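Local coordinates for xylose isomerase-like TIM barrel domain-containing protein (Parabacteroides distasonis, PDB 4KW2), which is of unknown function but folds as a xylose isomerase-like TIM barrel and is probably a sugar isomerase or a related enzyme, at residues L221-F226 / L257-K262; T35-L40 / G60-K65; Y132-A137 / P170-C175; T28-N33 / I241-F246. All coordinates share one frame; numbering follows the deposited sequence.

Contact 1. Residues L221-F226 / L257-K262; sequences LPVKAF and LEFLQK
F259 points toward helix 222-232, and its ring is met by L221, V223 and K224. V223 meets it at about a right angle. Its CG1 lies 3.5 Å from F259 CD2, while its CG2 turns to F259 CB and to L260. CG1 of V223 sits between the backbone N and the carbonyl carbon (chi1 68°), and this puts both methyls on the side of helix 257-262. K224 runs obliquely past the ring. Its chain is nearly straight until a bend at the last torsion, and NZ ends 3.6 Å from F259 CE1. L221, the N-cap residue, adds a looser touch from CD1 to F259 CZ at 4.2 Å. The two segments belong to the last two helices of the TIM barrel, 222-232 and 250-262. These neighbours in the outer layer run nearly parallel here: the axes of 222-226 and 257-262 approach to 9.4 Å and cross at -18°. Were F259 replaced by an alanine, only CB would remain near V223, and a gap is likely to open between the helices, with the K224 chain set free to move. Deeper in, L260 CD2 meets F226 at the ring edge, in its plane, 3.8 Å from F226 CD2. The F226 ring also packs edge-to-face on W181. F56 of the second subunit packs on L221 and P222.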
# COMPACT_ATOMS: atom_id res chain seq x y z
N LEU A 221 -14.25 19.88 7.82
CA LEU A 221 -13.68 19.19 6.67
C LEU A 221 -12.16 19.08 6.83
O LEU A 221 -11.52 20.08 7.09
CB LEU A 221 -13.97 19.93 5.36
CG LEU A 221 -15.28 19.69 4.61
CD1 LEU A 221 -15.27 20.52 3.34
CD2 LEU A 221 -15.50 18.22 4.27
N PRO A 222 -11.60 17.86 6.69
CA PRO A 222 -10.17 17.69 6.95
C PRO A 222 -9.25 18.60 6.14
O PRO A 222 -8.21 19.03 6.63
CB PRO A 222 -9.92 16.22 6.59
CG PRO A 222 -11.22 15.56 6.85
CD PRO A 222 -12.26 16.57 6.45
N VAL A 223 -9.62 18.85 4.88
CA VAL A 223 -8.83 19.74 4.03
C VAL A 223 -8.87 21.18 4.55
O VAL A 223 -7.89 21.91 4.42
CB VAL A 223 -9.29 19.67 2.56
CG1 VAL A 223 -10.69 20.27 2.38
CG2 VAL A 223 -8.29 20.38 1.65
N LYS A 224 -10.00 21.59 5.13
CA LYS A 224 -10.12 22.93 5.71
C LYS A 224 -9.21 23.04 6.93
O LYS A 224 -8.50 24.04 7.09
CB LYS A 224 -11.56 23.25 6.12
CG LYS A 224 -12.47 23.73 5.00
CD LYS A 224 -13.75 24.34 5.57
CE LYS A 224 -14.47 25.26 4.59
NZ LYS A 224 -15.68 24.64 3.98
N ALA A 225 -9.22 22.02 7.78
CA ALA A 225 -8.37 21.97 8.96
C ALA A 225 -6.90 21.96 8.58
O ALA A 225 -6.07 22.55 9.27
CB ALA A 225 -8.70 20.76 9.81
N PHE A 226 -6.58 21.27 7.49
CA PHE A 226 -5.20 21.17 7.01
C PHE A 226 -4.69 22.54 6.56
O PHE A 226 -3.61 22.98 6.95
CB PHE A 226 -5.14 20.17 5.84
CG PHE A 226 -3.79 20.03 5.23
CD1 PHE A 226 -2.75 19.47 5.96
CD2 PHE A 226 -3.55 20.45 3.94
CE1 PHE A 226 -1.49 19.33 5.40
CE2 PHE A 226 -2.29 20.31 3.38
CZ PHE A 226 -1.26 19.76 4.11
N LEU A 257 -8.40 20.64 -4.26
CA LEU A 257 -7.54 21.72 -4.77
C LEU A 257 -8.16 23.09 -4.52
O LEU A 257 -7.45 24.06 -4.28
CB LEU A 257 -7.25 21.53 -6.26
CG LEU A 257 -6.37 20.32 -6.58
CD1 LEU A 257 -6.18 20.19 -8.09
CD2 LEU A 257 -5.03 20.41 -5.87
N GLU A 258 -9.49 23.15 -4.54
CA GLU A 258 -10.25 24.36 -4.24
C GLU A 258 -9.79 25.03 -2.94
O GLU A 258 -9.49 26.22 -2.91
CB GLU A 258 -11.74 24.03 -4.17
CG GLU A 258 -12.67 25.20 -3.93
CD GLU A 258 -14.13 24.79 -3.84
OE1 GLU A 258 -14.47 23.66 -4.27
OE2 GLU A 258 -14.94 25.59 -3.33
N PHE A 259 -9.72 24.25 -1.86
CA PHE A 259 -9.34 24.78 -0.56
C PHE A 259 -7.83 24.99 -0.42
O PHE A 259 -7.37 25.91 0.25
CB PHE A 259 -9.83 23.86 0.55
CG PHE A 259 -11.32 23.72 0.59
CD1 PHE A 259 -12.11 24.71 1.15
CD2 PHE A 259 -11.94 22.61 0.03
CE1 PHE A 259 -13.49 24.59 1.18
CE2 PHE A 259 -13.32 22.48 0.05
CZ PHE A 259 -14.09 23.47 0.63
N LEU A 260 -7.05 24.11 -1.06
CA LEU A 260 -5.60 24.21 -1.03
C LEU A 260 -5.10 25.45 -1.76
O LEU A 260 -4.07 26.01 -1.40
CB LEU A 260 -4.97 22.97 -1.65
CG LEU A 260 -5.20 21.67 -0.89
CD1 LEU A 260 -4.80 20.49 -1.76
CD2 LEU A 260 -4.44 21.67 0.43
N GLN A 261 -5.84 25.88 -2.79
CA GLN A 261 -5.44 27.02 -3.62
C GLN A 261 -6.11 28.32 -3.22
O GLN A 261 -5.44 29.34 -3.13
CB GLN A 261 -5.75 26.74 -5.09
CG GLN A 261 -4.76 25.77 -5.72
CD GLN A 261 -5.16 25.40 -7.13
OE1 GLN A 261 -6.34 25.21 -7.43
NE2 GLN A 261 -4.17 25.29 -8.01
N LYS A 262 -7.43 28.30 -3.01
CA LYS A 262 -8.19 29.54 -2.76
C LYS A 262 -7.86 30.20 -1.42
O LYS A 262 -8.14 31.39 -1.24
CB LYS A 262 -9.70 29.31 -2.87
CG LYS A 262 -10.16 29.09 -4.31
CD LYS A 262 -11.50 28.38 -4.39
CE LYS A 262 -12.69 29.33 -4.36
NZ LYS A 262 -13.90 28.69 -4.96

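Contact 2. Residues T35-L40 / G60-K65; sequences TLMETL and GAPFPK
M37, a selenomethionine, reaches from the first turn of helix 36-46 into the bend made by G60, A61, P62 and F63. Its CG lies 3.2 Å from A61 O and 3.7 Å from G60 O. The same CG is 4.2 Å from P62 CD. The chain then turns at chi2 and chi3, and CE ends 4.1 Å from F63 CE2. M37 and F63 cross at about a right angle. T35 packs its CB on G60 CA at 3.9 Å. A side chain at G60 would run into T35 OG1, and the backbone angles there also call for glycine.

Behind these touches both partners are held in shape. On the helix side T35 and E38 form a capping box. E38 N donates to T35 OG1, and T35 N donates back to E38 OE1 from above the carboxylate plane. The T35 hydroxyl stands between its backbone N and carbonyl carbon (chi1 66°), where it can face E38 N. T35 O is gripped twice, by T39 N and by T39 OG1, which come from opposite faces of its plane. On the loop side F63 N donates to G60 O at 2.9 Å. The peptide before P62 is cis, which probably helps the chain turn back.

The start of helix 36-46 here meets the beta-alpha loop after strand 50-53, at the C-terminal end of the strands of the TIM barrel. Backbone bonds between L36 and E58 and between M37 and L59 extend the join. Helix 75-86 borders it, with E84 against M37 and P62 and N77 against F63.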
# COMPACT_ATOMS: atom_id res chain seq x y z
N THR A 35 2.50 10.00 -20.86
CA THR A 35 3.68 10.79 -21.18
C THR A 35 3.68 12.05 -20.30
O THR A 35 2.66 12.40 -19.71
CB THR A 35 3.70 11.23 -22.65
OG1 THR A 35 2.62 12.15 -22.90
CG2 THR A 35 3.60 10.02 -23.59
N LEU A 36 4.82 12.73 -20.22
CA LEU A 36 4.90 13.98 -19.46
C LEU A 36 4.01 15.07 -20.07
O LEU A 36 3.37 15.81 -19.33
CB LEU A 36 6.34 14.47 -19.34
CG LEU A 36 6.54 15.79 -18.58
CD1 LEU A 36 6.04 15.68 -17.15
CD2 LEU A 36 7.99 16.22 -18.60
N MSE A 37 3.96 15.15 -21.40
CA MSE A 37 3.10 16.15 -22.06
C MSE A 37 1.64 15.91 -21.72
O MSE A 37 0.91 16.85 -21.41
CB MSE A 37 3.27 16.19 -23.58
CG MSE A 37 4.69 16.53 -24.02
SE MSE A 37 5.28 18.30 -23.42
CE MSE A 37 6.40 17.73 -21.91
N GLU A 38 1.21 14.65 -21.77
CA GLU A 38 -0.16 14.29 -21.33
C GLU A 38 -0.39 14.60 -19.85
O GLU A 38 -1.47 15.02 -19.45
CB GLU A 38 -0.43 12.81 -21.60
CG GLU A 38 -0.56 12.46 -23.07
CD GLU A 38 -0.51 10.96 -23.35
OE1 GLU A 38 -0.14 10.16 -22.45
OE2 GLU A 38 -0.83 10.57 -24.50
N THR A 39 0.64 14.37 -19.04
CA THR A 39 0.58 14.68 -17.61
C THR A 39 0.36 16.18 -17.41
O THR A 39 -0.44 16.59 -16.55
CB THR A 39 1.87 14.22 -16.90
OG1 THR A 39 1.99 12.80 -16.99
CG2 THR A 39 1.90 14.65 -15.44
N LEU A 40 1.06 17.00 -18.19
CA LEU A 40 0.92 18.45 -18.11
C LEU A 40 -0.46 18.91 -18.59
O LEU A 40 -1.01 19.87 -18.06
CB LEU A 40 2.02 19.17 -18.89
CG LEU A 40 3.46 19.00 -18.37
CD1 LEU A 40 4.41 19.95 -19.10
CD2 LEU A 40 3.57 19.22 -16.87
N GLY A 60 6.86 12.50 -24.80
CA GLY A 60 5.71 12.58 -25.69
C GLY A 60 5.85 13.74 -26.68
O GLY A 60 6.71 14.60 -26.52
N ALA A 61 5.00 13.75 -27.70
CA ALA A 61 5.05 14.80 -28.73
C ALA A 61 4.87 16.17 -28.07
O ALA A 61 4.03 16.32 -27.19
CB ALA A 61 3.97 14.57 -29.77
N PRO A 62 5.64 17.18 -28.51
CA PRO A 62 6.47 17.28 -29.71
C PRO A 62 7.82 16.57 -29.68
O PRO A 62 8.52 16.55 -30.69
CB PRO A 62 6.71 18.79 -29.83
CG PRO A 62 6.76 19.24 -28.41
CD PRO A 62 5.74 18.40 -27.68
N PHE A 63 8.20 15.99 -28.54
CA PHE A 63 9.46 15.25 -28.47
C PHE A 63 9.33 13.96 -29.25
O PHE A 63 8.22 13.42 -29.37
CB PHE A 63 9.86 14.95 -27.03
CG PHE A 63 10.12 16.18 -26.23
CD1 PHE A 63 11.36 16.78 -26.26
CD2 PHE A 63 9.10 16.77 -25.50
CE1 PHE A 63 11.60 17.93 -25.54
CE2 PHE A 63 9.34 17.92 -24.78
CZ PHE A 63 10.59 18.50 -24.80
N PRO A 64 10.44 13.48 -29.82
CA PRO A 64 10.36 12.23 -30.56
C PRO A 64 10.14 11.04 -29.64
O PRO A 64 10.42 11.11 -28.44
CB PRO A 64 11.71 12.14 -31.28
CG PRO A 64 12.63 13.05 -30.53
CD PRO A 64 11.78 14.07 -29.83
N LYS A 65 9.63 9.95 -30.21
CA LYS A 65 9.31 8.75 -29.46
C LYS A 65 10.58 8.15 -28.83
O LYS A 65 11.66 8.24 -29.40
CB LYS A 65 8.63 7.72 -30.37
CG LYS A 65 7.88 6.63 -29.63
CD LYS A 65 6.94 5.90 -30.57
CE LYS A 65 6.35 4.67 -29.91
NZ LYS A 65 5.48 3.91 -30.85

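Contact 3. Residues Y132-A137 / P170-C175; sequences YIESLA and PLMGVC
I133 touches M172, a selenomethionine, through CG2, which lies 4.1 Å from M172 CE. The two side chains cross at about a right angle. E134 comes next and lies obliquely along the same chain. Its CG is 3.7 Å from M172 CG, and E134 CB is 4.0 Å from M172 SE. The chain of E134 is extended, with CG anti to the backbone N (chi1 -171°). This carries the carboxylate past M172 to the turn before the strand, where OE2 accepts from S169 N and OE1 makes a salt bridge to R168. M172 bends at both chi2 and chi3, and its end folds against the helix. One turn on, A137 sets CB 4.4 Å from M172 SE and 4.2 Å from L171 CD1. L171 CD1 also lies 3.5 Å from A137 O. This is the helix-on-strand packing of a TIM barrel, with the axes of the two segments crossing at 106°. Strand 172-178 lies between strands 143-146 and 199-204 in the barrel. Helix 130-140 packs from outside on the start of this strand and on V144 of strand 143-146, which also touches M172. L136, on another side of the helix, packs on helix 103-116.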
# COMPACT_ATOMS: atom_id res chain seq x y z
N TYR A 132 28.56 17.62 -0.13
CA TYR A 132 28.69 17.77 -1.58
C TYR A 132 27.42 18.37 -2.19
O TYR A 132 27.48 19.25 -3.05
CB TYR A 132 29.00 16.43 -2.24
CG TYR A 132 29.34 16.56 -3.71
CD1 TYR A 132 30.53 17.16 -4.12
CD2 TYR A 132 28.46 16.10 -4.69
CE1 TYR A 132 30.84 17.30 -5.46
CE2 TYR A 132 28.77 16.23 -6.03
CZ TYR A 132 29.96 16.83 -6.41
OH TYR A 132 30.26 16.96 -7.75
N ILE A 133 26.27 17.88 -1.74
CA ILE A 133 24.98 18.36 -2.21
C ILE A 133 24.79 19.85 -1.87
O ILE A 133 24.25 20.60 -2.68
CB ILE A 133 23.82 17.51 -1.64
CG1 ILE A 133 23.81 16.14 -2.33
CG2 ILE A 133 22.47 18.20 -1.83
CD1 ILE A 133 22.96 15.10 -1.63
N GLU A 134 25.23 20.26 -0.69
CA GLU A 134 25.13 21.67 -0.30
C GLU A 134 25.96 22.56 -1.22
O GLU A 134 25.52 23.66 -1.58
CB GLU A 134 25.54 21.88 1.16
CG GLU A 134 25.26 23.28 1.69
CD GLU A 134 25.59 23.45 3.17
OE1 GLU A 134 26.23 22.56 3.76
OE2 GLU A 134 25.21 24.49 3.75
N SER A 135 27.14 22.09 -1.62
CA SER A 135 28.01 22.84 -2.53
C SER A 135 27.32 23.07 -3.87
O SER A 135 27.45 24.14 -4.47
CB SER A 135 29.33 22.09 -2.75
OG SER A 135 29.85 21.60 -1.53
N LEU A 136 26.60 22.06 -4.33
CA LEU A 136 25.84 22.15 -5.58
C LEU A 136 24.65 23.10 -5.46
O LEU A 136 24.39 23.89 -6.37
CB LEU A 136 25.36 20.76 -6.02
CG LEU A 136 26.46 19.80 -6.51
CD1 LEU A 136 25.93 18.38 -6.59
CD2 LEU A 136 26.99 20.24 -7.86
N ALA A 137 23.95 23.03 -4.33
CA ALA A 137 22.86 23.96 -4.04
C ALA A 137 23.34 25.40 -4.14
O ALA A 137 22.68 26.24 -4.76
CB ALA A 137 22.28 23.69 -2.66
N PRO A 170 20.61 28.19 4.10
CA PRO A 170 19.14 28.17 4.10
C PRO A 170 18.53 27.43 2.89
O PRO A 170 17.35 27.09 2.91
CB PRO A 170 18.75 29.66 4.06
CG PRO A 170 19.99 30.41 4.40
CD PRO A 170 21.13 29.56 3.95
N LEU A 171 19.34 27.20 1.85
CA LEU A 171 18.93 26.40 0.70
C LEU A 171 18.66 24.93 1.08
O LEU A 171 17.86 24.27 0.42
CB LEU A 171 19.99 26.46 -0.39
CG LEU A 171 20.32 27.83 -0.98
CD1 LEU A 171 21.63 27.77 -1.76
CD2 LEU A 171 19.18 28.33 -1.85
N MSE A 172 19.34 24.44 2.11
CA MSE A 172 19.17 23.05 2.56
C MSE A 172 17.97 22.94 3.46
O MSE A 172 18.00 23.39 4.59
CB MSE A 172 20.42 22.57 3.30
CG MSE A 172 21.67 22.63 2.42
SE MSE A 172 21.57 21.28 0.99
CE MSE A 172 22.13 19.69 2.02
N GLY A 173 16.91 22.32 2.95
CA GLY A 173 15.65 22.19 3.70
C GLY A 173 15.09 20.78 3.73
O GLY A 173 15.80 19.80 3.46
N VAL A 174 13.80 20.69 4.04
CA VAL A 174 13.14 19.41 4.26
C VAL A 174 11.92 19.22 3.35
O VAL A 174 11.11 20.12 3.19
CB VAL A 174 12.69 19.30 5.73
CG1 VAL A 174 11.95 17.99 5.99
CG2 VAL A 174 13.89 19.42 6.64
N CYS A 175 11.82 18.03 2.77
CA CYS A 175 10.61 17.58 2.08
C CYS A 175 9.82 16.76 3.08
O CYS A 175 10.19 15.63 3.40
CB CYS A 175 10.96 16.72 0.86
SG CYS A 175 9.53 16.10 -0.05

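Contact 4. Residues T28-N33 / I241-F246; sequences TWTFHN and IEYDDF
Two loops that follow the first and last strands of the barrel meet here, and T30, F31 and N33 face Y243, D245 and F246. T30 CG2 sits over one face of the Y243 ring in a CH-pi contact, 3.8 Å from the centroid. T30 OG1 is turned away from the carbonyl carbon (chi1 -62°), which leaves the methyl over the ring. OG1 bonds to Q27 O and takes a weak bond from Y243 N at 3.4 Å. The F31 ring stands almost upright to that of Y243, with planes at 87°. F31 CZ lies 3.1 Å from Y243 OH. F31 CD1 meets D245 OD2 at 3.4 Å, with the ring at a right angle to the carboxylate plane. With a serine in place of F31, Y243 OH and D245 would probably face a gap. Such loops lie at the C-terminal ends of the strands, where TIM barrels carry their active sites. Strands 23-27 and 238-241 are neighbours there and close the barrel. A water bridges the loops, bonded to T30 O (2.6 Å), Y243 O and D245 N. On the first loop, H32 ND1 donates to W29 O in the carbonyl plane, and the indole face lies under that ND1. On the other, D244 OD1 accepts from F246 N in an Asx turn. K247 of the third subunit makes a salt bridge to D244, and F246 of that subunit packs on F246. A sulfate ion, probably from the crystallisation liquor, lies about 3 Å from the F246 side chain.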
# COMPACT_ATOMS: atom_id res chain seq x y z
N THR A 28 4.21 14.54 -10.86
CA THR A 28 3.90 13.92 -12.15
C THR A 28 3.79 12.40 -12.04
O THR A 28 3.16 11.76 -12.88
CB THR A 28 4.93 14.31 -13.23
OG1 THR A 28 6.24 13.94 -12.82
CG2 THR A 28 4.90 15.82 -13.48
N TRP A 29 4.36 11.81 -10.99
CA TRP A 29 4.18 10.38 -10.70
C TRP A 29 2.70 9.96 -10.72
O TRP A 29 2.37 8.83 -11.07
CB TRP A 29 4.82 10.00 -9.36
CG TRP A 29 4.71 8.56 -9.09
CD1 TRP A 29 3.91 7.96 -8.16
CD2 TRP A 29 5.38 7.50 -9.78
NE1 TRP A 29 4.04 6.60 -8.23
CE2 TRP A 29 4.94 6.28 -9.22
CE3 TRP A 29 6.31 7.46 -10.83
CZ2 TRP A 29 5.41 5.04 -9.66
CZ3 TRP A 29 6.77 6.23 -11.27
CH2 TRP A 29 6.31 5.03 -10.68
N THR A 30 1.83 10.88 -10.32
CA THR A 30 0.38 10.69 -10.40
C THR A 30 -0.05 10.08 -11.73
O THR A 30 -0.93 9.21 -11.76
CB THR A 30 -0.33 12.05 -10.21
OG1 THR A 30 -0.01 12.56 -8.91
CG2 THR A 30 -1.84 11.92 -10.35
N PHE A 31 0.57 10.53 -12.81
CA PHE A 31 0.20 10.10 -14.16
C PHE A 31 1.37 9.42 -14.86
O PHE A 31 1.60 9.65 -16.06
CB PHE A 31 -0.26 11.32 -14.98
CG PHE A 31 -1.48 11.99 -14.43
CD1 PHE A 31 -2.73 11.40 -14.57
CD2 PHE A 31 -1.39 13.22 -13.80
CE1 PHE A 31 -3.87 12.02 -14.07
CE2 PHE A 31 -2.53 13.84 -13.30
CZ PHE A 31 -3.76 13.24 -13.44
N HIS A 32 2.11 8.58 -14.14
CA HIS A 32 3.33 7.98 -14.68
C HIS A 32 3.07 7.01 -15.82
O HIS A 32 3.99 6.70 -16.59
CB HIS A 32 4.16 7.31 -13.58
CG HIS A 32 3.52 6.10 -12.98
ND1 HIS A 32 2.75 6.16 -11.84
CD2 HIS A 32 3.55 4.80 -13.34
CE1 HIS A 32 2.32 4.95 -11.53
NE2 HIS A 32 2.79 4.10 -12.43
N ASN A 33 1.82 6.55 -15.95
CA ASN A 33 1.33 5.72 -17.05
C ASN A 33 1.08 6.51 -18.34
O ASN A 33 0.76 5.94 -19.38
CB ASN A 33 0.02 5.02 -16.64
CG ASN A 33 -1.09 5.99 -16.24
OD1 ASN A 33 -0.90 6.87 -15.40
ND2 ASN A 33 -2.27 5.81 -16.83
N ILE A 241 1.22 17.52 -4.57
CA ILE A 241 0.19 16.51 -4.40
C ILE A 241 0.34 15.32 -5.35
O ILE A 241 0.75 15.46 -6.51
CB ILE A 241 -1.24 17.09 -4.50
CG1 ILE A 241 -1.62 17.43 -5.94
CG2 ILE A 241 -1.37 18.33 -3.62
CD1 ILE A 241 -2.97 16.89 -6.34
N GLU A 242 0.02 14.14 -4.83
CA GLU A 242 -0.06 12.93 -5.62
C GLU A 242 -1.42 12.32 -5.31
O GLU A 242 -1.93 12.46 -4.19
CB GLU A 242 1.08 11.98 -5.21
CG GLU A 242 1.27 10.75 -6.10
CD GLU A 242 0.39 9.57 -5.73
OE1 GLU A 242 -0.19 9.52 -4.62
OE2 GLU A 242 0.28 8.66 -6.57
N TYR A 243 -2.02 11.67 -6.30
CA TYR A 243 -3.20 10.86 -6.05
C TYR A 243 -3.24 9.65 -6.96
O TYR A 243 -2.50 9.57 -7.95
CB TYR A 243 -4.48 11.70 -6.16
CG TYR A 243 -4.86 12.19 -7.55
CD1 TYR A 243 -4.40 13.42 -8.02
CD2 TYR A 243 -5.73 11.46 -8.36
CE1 TYR A 243 -4.78 13.89 -9.27
CE2 TYR A 243 -6.11 11.93 -9.61
CZ TYR A 243 -5.63 13.15 -10.06
OH TYR A 243 -6.01 13.62 -11.29
N ASP A 244 -4.08 8.69 -6.61
CA ASP A 244 -4.28 7.50 -7.42
C ASP A 244 -5.24 7.85 -8.55
O ASP A 244 -6.44 7.97 -8.32
CB ASP A 244 -4.85 6.37 -6.56
CG ASP A 244 -4.81 5.03 -7.26
OD1 ASP A 244 -4.84 4.99 -8.51
OD2 ASP A 244 -4.74 4.00 -6.54
N ASP A 245 -4.71 8.00 -9.76
CA ASP A 245 -5.52 8.46 -10.89
C ASP A 245 -6.43 7.37 -11.45
O ASP A 245 -7.22 7.64 -12.34
CB ASP A 245 -4.67 9.08 -12.01
CG ASP A 245 -3.84 8.05 -12.76
OD1 ASP A 245 -3.33 7.09 -12.13
OD2 ASP A 245 -3.67 8.21 -13.99
N PHE A 246 -6.30 6.15 -10.94
CA PHE A 246 -7.22 5.09 -11.31
C PHE A 246 -8.42 5.02 -10.35
O PHE A 246 -9.48 4.53 -10.73
CB PHE A 246 -6.50 3.74 -11.37
CG PHE A 246 -5.56 3.62 -12.54
CD1 PHE A 246 -6.02 3.12 -13.76
CD2 PHE A 246 -4.22 4.00 -12.44
CE1 PHE A 246 -5.16 3.00 -14.85
CE2 PHE A 246 -3.36 3.88 -13.52
CZ PHE A 246 -3.83 3.38 -14.73
O HOH W 1 -1.68 7.66 -9.79

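In the fold
All four contacts belong to one closed barrel of eight parallel strands. Contact 4 joins the loops after the first and last strands, so its loop spans most of the chain. Contacts 2 and 3 are nested within that span, and contact 1 crosses it. Contact 4 touches two others. T28 and F31 meet L36 and T39 of contact 2, with centres 16 Å apart. I241 meets L257 of contact 1, with centres 19 Å apart. Contact 3 lies across the barrel, its centre about 27 Å from that of contact 4 and 30 Å from that of contact 1. Contact 4 lies where the first and last strands close the barrel; the others join outer helices to each other, to a loop and to a strand.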